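Local structure of pyridoxal kinase (Entamoeba histolytica, 4S1H) at residues A[109-114]-A[139-144]; A[176-181]-A[188-193]; A[200-205]-A[274-279]. The protein is a pyridoxal kinase that probably transfers the terminal phosphate of ATP to pyridoxal, giving the cofactor pyridoxal 5'-phosphate, with magnesium ions at its nucleotide site. All blocks are in the same frame, centred on the assembly; numbering follows the deposited sequence.

Interaction 1: residues A[109-114]-A[139-144]; sequences LCDPIL and IITPNA. With MG (magnesium ion), chain D; ADP (adenosine-5'-diphosphate), chain C.
A magnesium site of this ribokinase-fold enzyme lies near the C-terminal ends of two parallel strands, where Asp111 and Thr141 bind one magnesium ion. Asp111 OD1 binds the magnesium ion at 2.0 Å. The backbone oxygen Thr141 O binds it at 2.1 Å. Four waters complete six ligands. Thr141 OG1 gives a hydrogen bond of 2.7 Å to Asp111 OD1, coming from above the carboxylate plane, 60° out of it. OD1 is thus gripped by both the metal and the hydroxyl. The Thr141 hydroxyl sits between the backbone N and the carbonyl carbon (chi1 56°), and the two side chains cross at about a right angle. One magnesium-bound water probably also donates to Asp111 OD2; another donates to Pro112 O. The strands are neighbours in the mixed central sheet, and 139-140 is also hydrogen-bonded to strand 175-183 on its other side. Cys110 N bonds to Ile139 O, and Thr141 N bonds to Cys110 O at 3.2 Å. Leu109 and Ile139 lie side by side on one face, with Leu109 CG 3.8 Å from Ile139 CG2. Cys110 CB meets Ile140 CG2 on the other face. Pro112 CG rests 3.9 Å from Pro142 CB. Asn143 is the N-cap of the helix that follows, its OD1 accepting from Glu146 N. Its ND2 donates to O1B of the ADP beta-phosphate at 3.1 Å, nearly straight at 169°.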
loop_
_atom_site.group_PDB
_atom_site.type_symbol
_atom_site.label_atom_id
_atom_site.label_comp_id
_atom_site.label_asym_id
_atom_site.label_seq_id
_atom_site.Cartn_x
_atom_site.Cartn_y
_atom_site.Cartn_z
ATOM N N LEU A 109 1.031 2.488 19.142
ATOM C CA LEU A 109 1.167 1.040 19.162
ATOM C C LEU A 109 2.503 0.690 18.539
ATOM O O LEU A 109 2.714 0.897 17.339
ATOM C CB LEU A 109 0.017 0.377 18.387
ATOM C CG LEU A 109 -0.085 -1.161 18.429
ATOM C CD1 LEU A 109 -1.456 -1.581 17.923
ATOM C CD2 LEU A 109 0.991 -1.870 17.643
ATOM N N CYS A 110 3.411 0.153 19.327
ATOM C CA CYS A 110 4.708 -0.296 18.874
ATOM C C CYS A 110 4.651 -1.800 18.697
ATOM O O CYS A 110 4.429 -2.541 19.664
ATOM C CB CYS A 110 5.813 0.103 19.855
ATOM S SG CYS A 110 7.466 -0.390 19.336
ATOM N N ASP A 111 4.815 -2.262 17.475
ATOM C CA ASP A 111 4.870 -3.694 17.199
ATOM C C ASP A 111 6.326 -4.038 16.931
ATOM O O ASP A 111 6.816 -3.838 15.826
ATOM C CB ASP A 111 4.030 -3.966 15.951
ATOM C CG ASP A 111 3.803 -5.408 15.700
ATOM O OD1 ASP A 111 3.900 -6.208 16.656
ATOM O OD2 ASP A 111 3.434 -5.757 14.541
ATOM N N PRO A 112 7.050 -4.514 17.945
ATOM C CA PRO A 112 8.461 -4.811 17.761
ATOM C C PRO A 112 8.594 -6.062 16.899
ATOM O O PRO A 112 8.028 -7.084 17.227
ATOM C CB PRO A 112 8.956 -5.026 19.180
ATOM C CG PRO A 112 7.770 -5.512 19.941
ATOM C CD PRO A 112 6.549 -4.952 19.247
ATOM N N ILE A 113 9.312 -5.951 15.794
ATOM C CA ILE A 113 9.535 -7.065 14.872
ATOM C C ILE A 113 10.996 -7.437 14.969
ATOM O O ILE A 113 11.875 -6.781 14.422
ATOM C CB ILE A 113 9.187 -6.724 13.409
ATOM C CG1 ILE A 113 7.809 -6.073 13.329
ATOM C CG2 ILE A 113 9.276 -7.973 12.542
ATOM C CD1 ILE A 113 6.679 -6.908 13.884
ATOM N N LEU A 114 11.248 -8.501 15.696
ATOM C CA LEU A 114 12.615 -8.920 15.953
ATOM C C LEU A 114 12.868 -10.380 15.589
ATOM O O LEU A 114 13.966 -10.722 15.153
ATOM C CB LEU A 114 12.981 -8.677 17.407
ATOM C CG LEU A 114 12.857 -7.244 17.909
ATOM C CD1 LEU A 114 13.149 -7.223 19.391
ATOM C CD2 LEU A 114 13.820 -6.345 17.174
ATOM N N ILE A 139 0.938 0.867 23.940
ATOM C CA ILE A 139 0.742 -0.563 23.895
ATOM C C ILE A 139 1.817 -1.174 23.014
ATOM O O ILE A 139 2.219 -0.577 21.969
ATOM C CB ILE A 139 -0.666 -0.903 23.401
ATOM C CG1 ILE A 139 -0.913 -2.395 23.408
ATOM C CG2 ILE A 139 -0.906 -0.328 21.997
ATOM C CD1 ILE A 139 -2.354 -2.767 23.173
ATOM N N ILE A 140 2.278 -2.357 23.378
ATOM C CA ILE A 140 3.204 -3.091 22.543
ATOM C C ILE A 140 2.642 -4.467 22.238
ATOM O O ILE A 140 1.937 -5.038 23.082
ATOM C CB ILE A 140 4.629 -3.157 23.117
ATOM C CG1 ILE A 140 4.704 -3.967 24.422
ATOM C CG2 ILE A 140 5.159 -1.752 23.372
ATOM C CD1 ILE A 140 6.141 -4.246 24.828
ATOM N N THR A 141 2.992 -5.029 21.074
ATOM C CA THR A 141 2.416 -6.308 20.586
ATOM C C THR A 141 3.469 -7.343 20.159
ATOM O O THR A 141 3.439 -7.839 19.003
ATOM C CB THR A 141 1.429 -6.040 19.434
ATOM O OG1 THR A 141 2.114 -5.321 18.409
ATOM C CG2 THR A 141 0.258 -5.201 19.876
ATOM N N PRO A 142 4.420 -7.664 21.037
ATOM C CA PRO A 142 5.401 -8.681 20.701
ATOM C C PRO A 142 4.813 -10.101 20.747
ATOM O O PRO A 142 3.901 -10.367 21.534
ATOM C CB PRO A 142 6.405 -8.565 21.852
ATOM C CG PRO A 142 5.556 -8.180 23.024
ATOM C CD PRO A 142 4.547 -7.231 22.446
ATOM N N ASN A 143 5.396 -11.019 19.984
ATOM C CA ASN A 143 5.278 -12.436 20.280
ATOM C C ASN A 143 6.201 -12.821 21.464
ATOM O O ASN A 143 6.955 -11.982 21.995
ATOM C CB ASN A 143 5.510 -13.301 19.020
ATOM C CG ASN A 143 6.934 -13.231 18.502
ATOM O OD1 ASN A 143 7.878 -12.983 19.256
ATOM N ND2 ASN A 143 7.096 -13.426 17.192
ATOM N N ALA A 144 6.147 -14.080 21.898
ATOM C CA ALA A 144 6.926 -14.503 23.057
ATOM C C ALA A 144 8.434 -14.343 22.843
ATOM O O ALA A 144 9.159 -13.923 23.744
ATOM C CB ALA A 144 6.600 -15.921 23.435
HETATM MG MG MG D . 3.618 -8.170 16.895
HETATM P PB ADP C . 4.117 -12.874 14.664
HETATM O O1B ADP C . 4.919 -14.081 15.097
HETATM O O2B ADP C . 3.987 -12.749 13.156
HETATM O O3B ADP C . 4.542 -11.642 15.401
HETATM P PA ADP C . 2.040 -14.372 16.026
HETATM O O1A ADP C . 2.068 -13.998 17.483
HETATM O O2A ADP C . 2.719 -15.623 15.577
HETATM O O3A ADP C . 2.608 -13.133 15.148
HETATM O "O5'" ADP C . 0.542 -14.423 15.518
HETATM C "C5'" ADP C . -0.385 -13.368 15.673
HETATM C "C4'" ADP C . -1.741 -13.998 15.822
HETATM O "O4'" ADP C . -2.020 -14.794 14.670
HETATM C "C3'" ADP C . -1.787 -14.954 17.009
HETATM O "O3'" ADP C . -2.193 -14.277 18.204
HETATM C "C2'" ADP C . -2.763 -15.990 16.543
HETATM O "O2'" ADP C . -4.089 -15.544 16.791
HETATM C "C1'" ADP C . -2.562 -16.054 15.039
HETATM N N9 ADP C . -1.681 -17.148 14.568
HETATM C C8 ADP C . -0.408 -17.099 14.152
HETATM N N7 ADP C . 0.041 -18.320 13.769
HETATM C C5 ADP C . -0.979 -19.174 13.936
HETATM C C6 ADP C . -1.208 -20.621 13.713
HETATM N N6 ADP C . -0.205 -21.388 13.237
HETATM N N1 ADP C . -2.426 -21.113 14.025
HETATM C C2 ADP C . -3.429 -20.329 14.513
HETATM N N3 ADP C . -3.288 -19.005 14.729
HETATM C C4 ADP C . -2.109 -18.396 14.459
HETATM O O HOH W 1 3.660 -8.513 14.709
HETATM O O HOH W 2 5.565 -8.496 16.962
HETATM O O HOH W 3 1.343 -7.864 16.594
HETATM O O HOH W 4 3.189 -10.149 17.224
#

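Interaction 2: residues A[176-181]-A[188-193]; sequences ILVTSI and ILLCSF. With ADP (adenosine-5'-diphosphate), chain C.
Ile188 pairs with Ile181 through two backbone bonds: Ile188 N to Ile181 O, and Ile181 N to Ile188 O, the latter bent to 132° at the hydrogen. Next, Leu189 lays its CD2 3.6 Å from Leu177 CD1. Its CG also lies 3.6 Å from the backbone oxygen Val178 O. Leu190 exchanges two backbone bonds with Val178, and the two side chains run side by side, pointing the same way. Ile181 CD1 reaches back to Leu190 CB at 4.1 Å. These are the two strands of a beta hairpin, antiparallel at 175°. Between Val178 and Ile181 the register slips by one residue, a beta bulge. Thr179 and Ser180 sit in the bulge and point away from the partner strand. Both hydroxyls donate to O1A of the ADP alpha-phosphate, Thr179 OG1 at 2.6 Å and Ser180 OG at 2.7 Å. Thr179 O accepts from the ribose hydroxyl O3'. Further along, Cys191 faces Leu177 in a non-hydrogen-bonded pair. Leu177 CG is anti to the backbone N (chi1 -171°), and the CD1 beyond it packs 3.8 Å from Cys191 CB. Ser192 exchanges two backbone bonds with Ile176, while its OG is hydrogen-bonded to His169 NE2.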
loop_
_atom_site.group_PDB
_atom_site.type_symbol
_atom_site.label_atom_id
_atom_site.label_comp_id
_atom_site.label_asym_id
_atom_site.label_seq_id
_atom_site.Cartn_x
_atom_site.Cartn_y
_atom_site.Cartn_z
ATOM N N ILE A 176 0.817 -4.529 27.445
ATOM C CA ILE A 176 1.626 -5.459 26.679
ATOM C C ILE A 176 0.707 -6.573 26.250
ATOM O O ILE A 176 0.141 -7.262 27.095
ATOM C CB ILE A 176 2.823 -6.013 27.468
ATOM C CG1 ILE A 176 3.732 -4.877 28.020
ATOM C CG2 ILE A 176 3.632 -6.973 26.626
ATOM C CD1 ILE A 176 4.587 -5.338 29.167
ATOM N N LEU A 177 0.546 -6.747 24.946
ATOM C CA LEU A 177 -0.199 -7.825 24.367
ATOM C C LEU A 177 0.835 -8.807 23.823
ATOM O O LEU A 177 1.475 -8.549 22.819
ATOM C CB LEU A 177 -1.103 -7.298 23.225
ATOM C CG LEU A 177 -2.103 -8.291 22.682
ATOM C CD1 LEU A 177 -3.174 -8.641 23.709
ATOM C CD2 LEU A 177 -2.751 -7.772 21.410
ATOM N N VAL A 178 1.010 -9.935 24.510
ATOM C CA VAL A 178 1.904 -10.986 24.068
ATOM C C VAL A 178 1.095 -11.881 23.140
ATOM O O VAL A 178 0.164 -12.535 23.557
ATOM C CB VAL A 178 2.495 -11.794 25.253
ATOM C CG1 VAL A 178 3.586 -12.697 24.704
ATOM C CG2 VAL A 178 3.041 -10.868 26.322
ATOM N N THR A 179 1.423 -11.843 21.862
ATOM C CA THR A 179 0.491 -12.297 20.805
ATOM C C THR A 179 0.504 -13.809 20.649
ATOM O O THR A 179 -0.421 -14.379 20.050
ATOM C CB THR A 179 0.779 -11.628 19.441
ATOM O OG1 THR A 179 2.118 -11.878 19.004
ATOM C CG2 THR A 179 0.581 -10.132 19.540
ATOM N N SER A 180 1.578 -14.445 21.089
ATOM C CA SER A 180 1.676 -15.891 20.997
ATOM C C SER A 180 2.669 -16.434 21.980
ATOM O O SER A 180 3.821 -15.996 22.024
ATOM C CB SER A 180 2.054 -16.381 19.584
ATOM O OG SER A 180 3.243 -15.817 19.086
ATOM N N ILE A 181 2.172 -17.358 22.794
ATOM C CA ILE A 181 2.958 -18.156 23.719
ATOM C C ILE A 181 2.537 -19.598 23.460
ATOM O O ILE A 181 1.364 -19.930 23.580
ATOM C CB ILE A 181 2.673 -17.801 25.189
ATOM C CG1 ILE A 181 2.933 -16.322 25.464
ATOM C CG2 ILE A 181 3.501 -18.700 26.114
ATOM C CD1 ILE A 181 2.241 -15.790 26.709
ATOM N N ILE A 188 -1.339 -19.323 23.368
ATOM C CA ILE A 188 -1.943 -18.400 24.341
ATOM C C ILE A 188 -1.518 -16.980 24.065
ATOM O O ILE A 188 -0.345 -16.717 23.824
ATOM C CB ILE A 188 -1.550 -18.719 25.796
ATOM C CG1 ILE A 188 -1.704 -20.192 26.051
ATOM C CG2 ILE A 188 -2.390 -17.869 26.745
ATOM C CD1 ILE A 188 -3.069 -20.764 25.742
ATOM N N LEU A 189 -2.501 -16.079 24.049
ATOM C CA LEU A 189 -2.286 -14.665 24.021
ATOM C C LEU A 189 -2.478 -14.156 25.439
ATOM O O LEU A 189 -3.394 -14.597 26.117
ATOM C CB LEU A 189 -3.266 -14.014 23.036
ATOM C CG LEU A 189 -3.387 -12.503 22.995
ATOM C CD1 LEU A 189 -3.637 -12.042 21.547
ATOM C CD2 LEU A 189 -4.484 -12.009 23.923
ATOM N N LEU A 190 -1.597 -13.267 25.884
ATOM C CA LEU A 190 -1.677 -12.638 27.195
ATOM C C LEU A 190 -1.794 -11.122 27.025
ATOM O O LEU A 190 -1.050 -10.517 26.217
ATOM C CB LEU A 190 -0.443 -12.988 28.020
ATOM C CG LEU A 190 -0.200 -12.148 29.282
ATOM C CD1 LEU A 190 -1.205 -12.478 30.376
ATOM C CD2 LEU A 190 1.227 -12.381 29.735
ATOM N N CYS A 191 -2.767 -10.501 27.688
ATOM C CA CYS A 191 -2.859 -9.039 27.745
ATOM C C CYS A 191 -2.591 -8.626 29.175
ATOM O O CYS A 191 -3.339 -9.020 30.080
ATOM C CB CYS A 191 -4.222 -8.554 27.339
ATOM S SG CYS A 191 -4.221 -6.791 26.972
ATOM N N SER A 192 -1.514 -7.867 29.368
ATOM C CA SER A 192 -1.010 -7.536 30.693
ATOM C C SER A 192 -1.009 -6.012 30.818
ATOM O O SER A 192 -0.501 -5.317 29.948
ATOM C CB SER A 192 0.411 -8.041 30.836
ATOM O OG SER A 192 1.018 -7.667 32.073
ATOM N N PHE A 193 -1.494 -5.523 31.965
ATOM C CA PHE A 193 -1.604 -4.098 32.257
ATOM C C PHE A 193 -0.681 -3.707 33.404
ATOM O O PHE A 193 -0.575 -4.424 34.437
ATOM C CB PHE A 193 -3.032 -3.710 32.609
ATOM C CG PHE A 193 -4.001 -3.934 31.512
ATOM C CD1 PHE A 193 -4.598 -5.165 31.338
ATOM C CD2 PHE A 193 -4.318 -2.895 30.634
ATOM C CE1 PHE A 193 -5.499 -5.388 30.331
ATOM C CE2 PHE A 193 -5.225 -3.112 29.608
ATOM C CZ PHE A 193 -5.808 -4.356 29.440
HETATM P PB ADP C . 4.117 -12.874 14.664
HETATM O O1B ADP C . 4.919 -14.081 15.097
HETATM O O2B ADP C . 3.987 -12.749 13.156
HETATM O O3B ADP C . 4.542 -11.642 15.401
HETATM P PA ADP C . 2.040 -14.372 16.026
HETATM O O1A ADP C . 2.068 -13.998 17.483
HETATM O O2A ADP C . 2.719 -15.623 15.577
HETATM O O3A ADP C . 2.608 -13.133 15.148
HETATM O "O5'" ADP C . 0.542 -14.423 15.518
HETATM C "C5'" ADP C . -0.385 -13.368 15.673
HETATM C "C4'" ADP C . -1.741 -13.998 15.822
HETATM O "O4'" ADP C . -2.020 -14.794 14.670
HETATM C "C3'" ADP C . -1.787 -14.954 17.009
HETATM O "O3'" ADP C . -2.193 -14.277 18.204
HETATM C "C2'" ADP C . -2.763 -15.990 16.543
HETATM O "O2'" ADP C . -4.089 -15.544 16.791
HETATM C "C1'" ADP C . -2.562 -16.054 15.039
HETATM N N9 ADP C . -1.681 -17.148 14.568
HETATM C C8 ADP C . -0.408 -17.099 14.152
HETATM N N7 ADP C . 0.041 -18.320 13.769
HETATM C C5 ADP C . -0.979 -19.174 13.936
HETATM C C6 ADP C . -1.208 -20.621 13.713
HETATM N N6 ADP C . -0.205 -21.388 13.237
HETATM N N1 ADP C . -2.426 -21.113 14.025
HETATM C C2 ADP C . -3.429 -20.329 14.513
HETATM N N3 ADP C . -3.288 -19.005 14.729
HETATM C C4 ADP C . -2.109 -18.396 14.459
#

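Interaction 3: residues A[200-205]-A[274-279]; sequences KNFTIK and FTITYI
The bend of Lys200 at chi3 (81°) brings its CE over one face of the Tyr278 ring, 3.8 Å from the ring centroid. This is a CH-pi contact, offset toward the rim. A second bend, at chi4, turns Lys200 NZ, which is farther off and adds at most a weak cation-pi attraction. Lys200 CB also touches the ring, at Tyr278 CD1. Asn201 O lies at the edge of the same ring, in its plane. The Tyr278 hydroxyl is hydrogen-bonded to Glu235 OE1, on helix 234-250.

Phe202 CG sits between the backbone N and the carbonyl carbon (chi1 68°). Its ring meets Ile276, with Phe202 CE1 3.9 Å from Ile276 CD1. The same methyl, Ile276 CD1, lies 3.6 Å from Ile204 CD1. The contact is the outer edge of the antiparallel strands 175-183, 186-193, 202-207 and 277-278, which continue from strand 139-140. Here the short strand 277-278 near the C-terminus pairs with 202-207. Thr203 and Thr277 form a hydrogen-bonded pair: Thr203 N to Thr277 O at 2.9 Å, and Thr277 N to Thr203 O at 3.0 Å. Phe202 and Tyr278 make the non-hydrogen-bonded pair beside it. Ile279 N then reaches Asn201 O at 3.3 Å, from above the carbonyl plane. A water also bridges Asn201 O and Ile279 O.

Ile279 CG2 packs on Thr203 OG1 on the opposite face from Phe202. Toward the other end the two segments are joined through water, one molecule linking Lys205 N to Thr275 O. There Ile204 CG2 lies 3.6 Å from Phe274 CB, the side chains crossing at about a right angle. The Phe274 side chain also touches Gln246, a residue of the ADP site.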
loop_
_atom_site.group_PDB
_atom_site.type_symbol
_atom_site.label_atom_id
_atom_site.label_comp_id
_atom_site.label_asym_id
_atom_site.label_seq_id
_atom_site.Cartn_x
_atom_site.Cartn_y
_atom_site.Cartn_z
ATOM N N LYS A 200 -8.117 -5.356 33.841
ATOM C CA LYS A 200 -8.044 -6.781 34.178
ATOM C C LYS A 200 -7.192 -7.539 33.159
ATOM O O LYS A 200 -7.528 -7.591 31.985
ATOM C CB LYS A 200 -9.443 -7.382 34.215
ATOM C CG LYS A 200 -10.250 -6.988 35.437
ATOM C CD LYS A 200 -11.584 -7.707 35.444
ATOM C CE LYS A 200 -11.569 -9.138 35.964
ATOM N NZ LYS A 200 -11.598 -9.287 37.447
ATOM N N ASN A 201 -6.108 -8.173 33.651
ATOM C CA ASN A 201 -5.297 -8.997 32.787
ATOM C C ASN A 201 -6.098 -10.186 32.298
ATOM O O ASN A 201 -6.921 -10.758 33.050
ATOM C CB ASN A 201 -4.066 -9.564 33.543
ATOM C CG ASN A 201 -3.019 -8.507 33.853
ATOM O OD1 ASN A 201 -3.141 -7.336 33.454
ATOM N ND2 ASN A 201 -1.986 -8.908 34.562
ATOM N N PHE A 202 -5.799 -10.637 31.079
ATOM C CA PHE A 202 -6.506 -11.761 30.508
ATOM C C PHE A 202 -5.667 -12.571 29.533
ATOM O O PHE A 202 -4.630 -12.100 29.026
ATOM C CB PHE A 202 -7.822 -11.330 29.846
ATOM C CG PHE A 202 -7.661 -10.500 28.595
ATOM C CD1 PHE A 202 -7.571 -11.083 27.313
ATOM C CD2 PHE A 202 -7.706 -9.135 28.703
ATOM C CE1 PHE A 202 -7.480 -10.282 26.172
ATOM C CE2 PHE A 202 -7.627 -8.325 27.573
ATOM C CZ PHE A 202 -7.520 -8.894 26.306
ATOM N N THR A 203 -6.122 -13.802 29.320
ATOM C CA THR A 203 -5.587 -14.660 28.268
ATOM C C THR A 203 -6.685 -15.116 27.318
ATOM O O THR A 203 -7.877 -15.034 27.622
ATOM C CB THR A 203 -4.836 -15.893 28.819
ATOM O OG1 THR A 203 -5.686 -16.672 29.677
ATOM C CG2 THR A 203 -3.577 -15.485 29.570
ATOM N N ILE A 204 -6.266 -15.508 26.116
ATOM C CA ILE A 204 -7.127 -16.147 25.139
ATOM C C ILE A 204 -6.366 -17.355 24.628
ATOM O O ILE A 204 -5.173 -17.235 24.279
ATOM C CB ILE A 204 -7.420 -15.214 23.933
ATOM C CG1 ILE A 204 -8.073 -13.907 24.410
ATOM C CG2 ILE A 204 -8.281 -15.921 22.879
ATOM C CD1 ILE A 204 -8.439 -12.915 23.329
ATOM N N LYS A 205 -7.060 -18.495 24.578
ATOM C CA LYS A 205 -6.505 -19.755 24.062
ATOM C C LYS A 205 -6.964 -19.946 22.603
ATOM O O LYS A 205 -8.165 -19.929 22.318
ATOM C CB LYS A 205 -6.939 -20.925 24.937
ATOM C CG LYS A 205 -6.279 -22.242 24.564
ATOM C CD LYS A 205 -6.803 -23.408 25.390
ATOM C CE LYS A 205 -6.648 -23.243 26.866
ATOM N NZ LYS A 205 -5.280 -22.892 27.305
ATOM N N PHE A 274 -13.805 -16.049 20.546
ATOM C CA PHE A 274 -12.993 -16.626 21.635
ATOM C C PHE A 274 -13.470 -16.118 22.953
ATOM O O PHE A 274 -14.194 -15.147 23.058
ATOM C CB PHE A 274 -11.523 -16.268 21.441
ATOM C CG PHE A 274 -10.922 -16.908 20.241
ATOM C CD1 PHE A 274 -10.963 -16.309 18.993
ATOM C CD2 PHE A 274 -10.335 -18.168 20.368
ATOM C CE1 PHE A 274 -10.416 -16.955 17.903
ATOM C CE2 PHE A 274 -9.782 -18.798 19.282
ATOM C CZ PHE A 274 -9.817 -18.194 18.055
ATOM N N THR A 275 -13.069 -16.830 23.993
ATOM C CA THR A 275 -13.403 -16.468 25.340
ATOM C C THR A 275 -12.283 -15.616 25.910
ATOM O O THR A 275 -11.110 -16.000 25.833
ATOM C CB THR A 275 -13.595 -17.751 26.186
ATOM O OG1 THR A 275 -14.648 -18.538 25.610
ATOM C CG2 THR A 275 -13.952 -17.421 27.615
ATOM N N ILE A 276 -12.659 -14.481 26.493
ATOM C CA ILE A 276 -11.761 -13.651 27.303
ATOM C C ILE A 276 -11.691 -14.278 28.684
ATOM O O ILE A 276 -12.695 -14.332 29.416
ATOM C CB ILE A 276 -12.307 -12.206 27.463
ATOM C CG1 ILE A 276 -12.372 -11.545 26.092
ATOM C CG2 ILE A 276 -11.454 -11.378 28.426
ATOM C CD1 ILE A 276 -11.047 -11.504 25.378
ATOM N N THR A 277 -10.507 -14.778 29.040
ATOM C CA THR A 277 -10.330 -15.417 30.362
ATOM C C THR A 277 -9.507 -14.543 31.282
ATOM O O THR A 277 -8.298 -14.397 31.088
ATOM C CB THR A 277 -9.659 -16.763 30.159
ATOM O OG1 THR A 277 -10.489 -17.545 29.276
ATOM C CG2 THR A 277 -9.434 -17.510 31.523
ATOM N N TYR A 278 -10.147 -14.030 32.337
ATOM C CA TYR A 278 -9.431 -13.231 33.337
ATOM C C TYR A 278 -8.593 -14.098 34.219
ATOM O O TYR A 278 -9.065 -15.111 34.762
ATOM C CB TYR A 278 -10.371 -12.384 34.172
ATOM C CG TYR A 278 -11.184 -11.460 33.310
ATOM C CD1 TYR A 278 -10.554 -10.515 32.511
ATOM C CD2 TYR A 278 -12.568 -11.565 33.256
ATOM C CE1 TYR A 278 -11.285 -9.668 31.694
ATOM C CE2 TYR A 278 -13.309 -10.724 32.426
ATOM C CZ TYR A 278 -12.655 -9.795 31.641
ATOM O OH TYR A 278 -13.410 -8.980 30.849
ATOM N N ILE A 279 -7.339 -13.695 34.378
ATOM C CA ILE A 279 -6.405 -14.483 35.186
ATOM C C ILE A 279 -6.043 -13.780 36.476
ATOM O O ILE A 279 -6.188 -12.573 36.588
ATOM C CB ILE A 279 -5.106 -14.789 34.421
ATOM C CG1 ILE A 279 -4.459 -13.518 33.821
ATOM C CG2 ILE A 279 -5.412 -15.774 33.288
ATOM C CD1 ILE A 279 -2.964 -13.657 33.584
HETATM O O HOH W 5 -7.668 -10.404 35.685
HETATM O O HOH W 6 -9.476 -18.347 26.172
HETATM O O HOH W 7 -11.168 -18.906 23.738
#

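How the interactions relate
Interactions 1 and 2 are buried, whereas interaction 3 is partly exposed. Interaction 1 joins two parallel strands and combines metal ligands with apolar strand packing. Interaction 2 is a hairpin of mostly apolar side chains whose Thr179 and Ser180 turn to ADP. The two touch directly: probable hydrogen bonds from Leu177 N to Ile140 O and from Thr179 N to Pro142 O join 139-142 to strand 175-183, so the parallel strands run on into the antiparallel ones. Both hold ADP, one at the beta-phosphate and one at the alpha-phosphate and ribose. Interactions 2 and 3 share neighbouring strands 186-193 and 202-207. Interaction 3 adds the outermost strand, with waters and a lysine over an aromatic ring. Interactions 1 and 3 do not touch.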